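Local atomic coordinates of dihydrodipicolinate synthase (Bacillus anthracis, PDB entry 1XKY), a protein that probably catalyses the condensation of pyruvate with aspartate semialdehyde in the dihydrodipicolinate synthase step of bacterial lysine biosynthesis. Residues Ala49-Gly53 and Leu70-Val74. Residue numbers count along the deposited sequence, not the author numbering.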
ATOM      1  N   ALA A  49      27.296  20.541   1.867  1.00 14.83           N
ATOM      2  CA  ALA A  49      27.946  19.336   1.359  1.00 15.04           C
ATOM      3  C   ALA A  49      27.326  19.031   0.010  1.00 15.29           C
ATOM      4  O   ALA A  49      26.141  19.299  -0.200  1.00 15.26           O
ATOM      5  CB  ALA A  49      27.758  18.152   2.315  1.00 15.09           C
ATOM      6  N   ILE A  50      28.114  18.488  -0.909  1.00 14.99           N
ATOM      7  CA  ILE A  50      27.589  18.150  -2.224  1.00 15.91           C
ATOM      8  C   ILE A  50      27.634  16.648  -2.474  1.00 16.16           C
ATOM      9  O   ILE A  50      28.695  16.033  -2.390  1.00 16.40           O
ATOM     10  CB  ILE A  50      28.338  18.890  -3.345  1.00 15.97           C
ATOM     11  CG1 ILE A  50      28.073  20.393  -3.237  1.00 16.38           C
ATOM     12  CG2 ILE A  50      27.899  18.365  -4.727  1.00 15.84           C
ATOM     13  CD1 ILE A  50      28.872  21.227  -4.198  1.00 16.65           C
ATOM     14  N   VAL A  51      26.469  16.076  -2.783  1.00 16.43           N
ATOM     15  CA  VAL A  51      26.389  14.695  -3.257  1.00 16.88           C
ATOM     16  C   VAL A  51      26.475  14.706  -4.786  1.00 17.08           C
ATOM     17  O   VAL A  51      25.637  15.308  -5.464  1.00 16.43           O
ATOM     18  CB  VAL A  51      25.097  13.970  -2.800  1.00 16.83           C
ATOM     19  CG1 VAL A  51      25.173  12.498  -3.162  1.00 17.93           C
ATOM     20  CG2 VAL A  51      24.887  14.136  -1.308  1.00 16.78           C
ATOM     21  N   VAL A  52      27.507  14.052  -5.313  1.00 17.58           N
ATOM     22  CA  VAL A  52      27.779  14.049  -6.742  1.00 18.36           C
ATOM     23  C   VAL A  52      27.422  12.708  -7.360  1.00 18.31           C
ATOM     24  O   VAL A  52      27.832  11.643  -6.863  1.00 18.23           O
ATOM     25  CB  VAL A  52      29.270  14.297  -7.040  1.00 18.52           C
ATOM     26  CG1 VAL A  52      29.509  14.372  -8.549  1.00 19.12           C
ATOM     27  CG2 VAL A  52      29.746  15.561  -6.361  1.00 20.58           C
ATOM     28  N   GLY A  53      26.689  12.779  -8.468  1.00 18.51           N
ATOM     29  CA  GLY A  53      26.342  11.606  -9.262  1.00 18.85           C
ATOM     30  C   GLY A  53      25.406  10.646  -8.556  1.00 18.86           C
ATOM     31  O   GLY A  53      25.498   9.434  -8.751  1.00 19.04           O
ATOM     32  N   LEU A  70      33.217  13.288 -13.564  1.00 16.11           N
ATOM     33  CA  LEU A  70      32.348  14.195 -12.826  1.00 16.46           C
ATOM     34  C   LEU A  70      32.807  14.379 -11.382  1.00 16.52           C
ATOM     35  O   LEU A  70      32.849  15.514 -10.889  1.00 16.12           O
ATOM     36  CB  LEU A  70      30.891  13.699 -12.863  1.00 16.58           C
ATOM     37  CG  LEU A  70      29.838  14.605 -12.213  1.00 16.82           C
ATOM     38  CD1 LEU A  70      29.766  15.952 -12.914  1.00 17.59           C
ATOM     39  CD2 LEU A  70      28.467  13.919 -12.214  1.00 17.71           C
ATOM     40  N   TYR A  71      33.142  13.276 -10.704  1.00 16.52           N
ATOM     41  CA  TYR A  71      33.660  13.354  -9.333  1.00 17.02           C
ATOM     42  C   TYR A  71      34.919  14.221  -9.301  1.00 17.05           C
ATOM     43  O   TYR A  71      35.058  15.110  -8.451  1.00 16.93           O
ATOM     44  CB  TYR A  71      34.035  11.979  -8.754  1.00 17.13           C
ATOM     45  CG  TYR A  71      32.958  10.914  -8.733  1.00 17.52           C
ATOM     46  CD1 TYR A  71      31.596  11.235  -8.649  1.00 18.40           C
ATOM     47  CD2 TYR A  71      33.310   9.566  -8.765  1.00 17.97           C
ATOM     48  CE1 TYR A  71      30.622  10.229  -8.637  1.00 18.12           C
ATOM     49  CE2 TYR A  71      32.350   8.562  -8.740  1.00 18.00           C
ATOM     50  CZ  TYR A  71      31.010   8.892  -8.676  1.00 17.81           C
ATOM     51  OH  TYR A  71      30.071   7.871  -8.664  1.00 18.35           O
ATOM     52  N   ARG A  72      35.833  13.936 -10.228  1.00 17.07           N
ATOM     53  CA  ARG A  72      37.124  14.613 -10.279  1.00 17.58           C
ATOM     54  C   ARG A  72      36.953  16.118 -10.485  1.00 16.98           C
ATOM     55  O   ARG A  72      37.600  16.914  -9.815  1.00 16.94           O
ATOM     56  CB  ARG A  72      37.988  14.009 -11.389  1.00 18.19           C
ATOM     57  CG  ARG A  72      39.373  14.591 -11.490  1.00 20.94           C
ATOM     58  CD  ARG A  72      40.074  14.146 -12.765  1.00 24.32           C
ATOM     59  NE  ARG A  72      40.484  12.743 -12.706  1.00 26.46           N
ATOM     60  CZ  ARG A  72      39.947  11.743 -13.404  1.00 29.97           C
ATOM     61  NH1 ARG A  72      38.945  11.949 -14.260  1.00 32.01           N
ATOM     62  NH2 ARG A  72      40.427  10.513 -13.248  1.00 30.27           N
ATOM     63  N   HIS A  73      36.069  16.500 -11.397  1.00 16.34           N
ATOM     64  CA  HIS A  73      35.823  17.913 -11.657  1.00 16.04           C
ATOM     65  C   HIS A  73      35.211  18.630 -10.452  1.00 15.90           C
ATOM     66  O   HIS A  73      35.620  19.740 -10.100  1.00 15.10           O
ATOM     67  CB  HIS A  73      34.903  18.083 -12.856  1.00 16.10           C
ATOM     68  CG  HIS A  73      34.627  19.515 -13.188  1.00 15.99           C
ATOM     69  ND1 HIS A  73      35.573  20.332 -13.767  1.00 16.07           N
ATOM     70  CD2 HIS A  73      33.528  20.284 -13.002  1.00 15.93           C
ATOM     71  CE1 HIS A  73      35.060  21.537 -13.944  1.00 17.50           C
ATOM     72  NE2 HIS A  73      33.822  21.536 -13.483  1.00 15.99           N
ATOM     73  N   VAL A  74      34.232  17.989  -9.820  1.00 15.42           N
ATOM     74  CA  VAL A  74      33.568  18.574  -8.670  1.00 15.45           C
ATOM     75  C   VAL A  74      34.546  18.712  -7.496  1.00 15.47           C
ATOM     76  O   VAL A  74      34.539  19.727  -6.801  1.00 15.30           O
ATOM     77  CB  VAL A  74      32.303  17.766  -8.264  1.00 15.03           C
ATOM     78  CG1 VAL A  74      31.697  18.320  -6.988  1.00 15.48           C
ATOM     79  CG2 VAL A  74      31.274  17.770  -9.405  1.00 15.25           C
TER
HETATM   80  O   HOH W   1      27.581   8.076  -9.292  1.00 17.32           O
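Strand 49-52 and the helical segment 70-74 run nearly antiparallel, at 161°, with their axes 9.7 Å apart at closest approach. The backbones come nearest at Val52 and Tyr71, whose CA atoms are 6.5 Å apart. No direct hydrogen bond crosses the gap; apolar side chains fill it. Val52 is the centrepiece: its CG2 sits 3.4 Å from Val74 CG1, one helical turn on from Leu70, while its CG1 lies 3.7 Å from Leu70 CG and 3.8 Å from Tyr71 CD1. Ile50, two residues back on the same strand face, adds a looser touch, CG2 to Val74 CG1 at 4.4 Å; Val51 between them points away. Where the strand ends, Gly53 turns with positive phi, and a CB here would crowd Tyr71 CE1. One water joins the two segments at this end, donating to Gly53 O (2.5 Å) and accepting from Tyr71 OH (2.6 Å). This is the strand-to-helix half of a beta-alpha-beta unit in the TIM barrel, with helix 64-78 covering the outside of the strand. Strand 84-87 completes the unit, Val84 touching both Val52 and Val74; helix 32-44 flanks Ile50 and Val74, and helix 93-105 packs against Tyr71.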